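Local structure of suppressor protein MPT5 (Saccharomyces cerevisiae, 5BZ1) at residues Q146-I149 and F150-P154. The protein binds mRNAs through their 3'-untranslated regions and regulates them after transcription, this chain being its Pumilio-type RNA-binding domain. Numbering follows the deposited sequence.
Sequences QKCI and FKFSP. With nucleotides of chain B.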
# COMPACT_ATOMS: atom_id res chain seq x y z
N GLN A 146 1.35 2.80 9.93
CA GLN A 146 1.25 1.39 9.56
C GLN A 146 0.87 0.51 10.76
O GLN A 146 0.12 -0.45 10.61
CB GLN A 146 2.55 0.89 8.93
CG GLN A 146 2.81 1.42 7.52
CD GLN A 146 4.04 0.81 6.88
OE1 GLN A 146 4.15 -0.41 6.76
NE2 GLN A 146 4.98 1.65 6.46
N LYS A 147 1.38 0.85 11.93
CA LYS A 147 1.05 0.11 13.14
C LYS A 147 -0.44 0.25 13.45
O LYS A 147 -1.10 -0.73 13.79
CB LYS A 147 1.91 0.57 14.32
CG LYS A 147 1.73 -0.24 15.59
CD LYS A 147 2.18 -1.69 15.42
CE LYS A 147 3.70 -1.81 15.37
NZ LYS A 147 4.16 -3.24 15.41
N CYS A 148 -0.97 1.47 13.33
CA CYS A 148 -2.40 1.71 13.51
C CYS A 148 -3.22 0.86 12.54
O CYS A 148 -4.23 0.26 12.91
CB CYS A 148 -2.74 3.18 13.26
SG CYS A 148 -2.10 4.34 14.48
N ILE A 149 -2.76 0.81 11.29
CA ILE A 149 -3.46 0.11 10.22
C ILE A 149 -3.59 -1.38 10.50
O ILE A 149 -4.62 -1.99 10.20
CB ILE A 149 -2.76 0.37 8.87
CG1 ILE A 149 -3.05 1.79 8.38
CG2 ILE A 149 -3.19 -0.64 7.82
CD1 ILE A 149 -2.26 2.19 7.13
N PHE A 150 -2.56 -1.98 11.10
CA PHE A 150 -2.57 -3.41 11.37
C PHE A 150 -3.12 -3.79 12.74
O PHE A 150 -3.55 -4.93 12.95
CB PHE A 150 -1.18 -4.01 11.16
CG PHE A 150 -0.77 -4.10 9.72
CD1 PHE A 150 -1.36 -5.02 8.87
CD2 PHE A 150 0.21 -3.25 9.21
CE1 PHE A 150 -0.98 -5.10 7.53
CE2 PHE A 150 0.60 -3.33 7.89
CZ PHE A 150 -0.00 -4.25 7.04
N LYS A 151 -3.10 -2.85 13.68
CA LYS A 151 -3.54 -3.12 15.05
C LYS A 151 -5.00 -2.75 15.29
O LYS A 151 -5.72 -3.44 16.01
CB LYS A 151 -2.63 -2.38 16.05
CG LYS A 151 -2.95 -2.64 17.51
CD LYS A 151 -2.62 -4.08 17.92
CE LYS A 151 -2.83 -4.29 19.42
NZ LYS A 151 -2.50 -5.68 19.84
N PHE A 152 -5.45 -1.64 14.69
CA PHE A 152 -6.79 -1.11 14.96
C PHE A 152 -7.83 -1.60 13.96
O PHE A 152 -7.49 -2.00 12.84
CB PHE A 152 -6.77 0.42 14.95
CG PHE A 152 -5.91 1.03 16.03
CD1 PHE A 152 -5.54 0.29 17.16
CD2 PHE A 152 -5.49 2.35 15.93
CE1 PHE A 152 -4.75 0.87 18.16
CE2 PHE A 152 -4.71 2.93 16.92
CZ PHE A 152 -4.34 2.19 18.04
N SER A 153 -9.09 -1.56 14.36
CA SER A 153 -10.20 -1.84 13.46
C SER A 153 -10.32 -0.74 12.41
O SER A 153 -10.09 0.43 12.71
CB SER A 153 -11.52 -1.92 14.23
OG SER A 153 -12.61 -2.08 13.35
N PRO A 154 -10.66 -1.12 11.17
CA PRO A 154 -10.88 -0.15 10.08
C PRO A 154 -11.92 0.91 10.43
O PRO A 154 -11.89 1.99 9.84
CB PRO A 154 -11.37 -1.03 8.93
CG PRO A 154 -10.69 -2.35 9.17
CD PRO A 154 -10.70 -2.51 10.67
P U B 6 14.81 -0.83 2.87
OP1 U B 6 15.85 -0.62 1.83
OP2 U B 6 14.90 -2.00 3.79
O5' U B 6 14.72 0.48 3.78
C5' U B 6 14.83 1.78 3.21
C4' U B 6 14.40 2.86 4.19
O4' U B 6 12.98 3.14 4.02
C3' U B 6 14.59 2.51 5.67
O3' U B 6 14.96 3.69 6.39
C2' U B 6 13.19 2.07 6.10
O2' U B 6 12.93 2.21 7.48
C1' U B 6 12.32 3.00 5.26
N1 U B 6 10.96 2.50 5.02
C2 U B 6 9.93 3.14 5.69
O2 U B 6 10.13 4.08 6.45
N3 U B 6 8.66 2.65 5.46
C4 U B 6 8.33 1.59 4.63
O4 U B 6 7.15 1.26 4.51
C5 U B 6 9.45 0.99 3.97
C6 U B 6 10.70 1.44 4.18
O HOH W 1 -6.62 -3.65 10.93
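Cys-148 and Phe-152, one helical turn apart, form one buried face of this helix end; Ile-149, also buried, packs on Leu-186 and Val-189 of helix 179-189. Cys-148 SG lies 3.8 Å from CE2 of Phe-152, an oblique sulfur-aromatic contact. With CG of Phe-152 anti to its carbonyl carbon (chi1 -63°), the ring swings back beside the cysteine. The same pair is also joined through the backbone: Phe-152 N donates to Cys-148 O (2.9 Å, 158° at the hydrogen), although Phe-152 has already left helical geometry. Ile-106 of helix 98-107 and three isoleucines of helix 112-121 pack against the ring. An alanine in place of Phe-152 would probably open a gap among these isoleucines and deprive the Cys-148 sulfur of its aromatic neighbour.

The stretch closes helix 141-151, the RNA-facing helix of the fourth Pumilio repeat, which stacks on adjacent repeats. Gln-146 reads a base from it: its extended chain lets Gln-146 NE2 donate a hydrogen bond to O4 of U6 of chain B, 2.9 Å away, while OE1 accepts one from Lys-185.

Phe-150 and Lys-151 are exposed. Phe-150 still touches Lys-185, and its CD2 lies 3.1 Å from Gln-146 O, which also accepts the bond from Phe-150 N. Lys-151 NZ hydrogen-bonds the backbone O of Asp-107. Beyond the last turn, one water donates to both Ile-149 O and Phe-152 O, 2.7 Å from each, bridging the carbonyls where the chain departs.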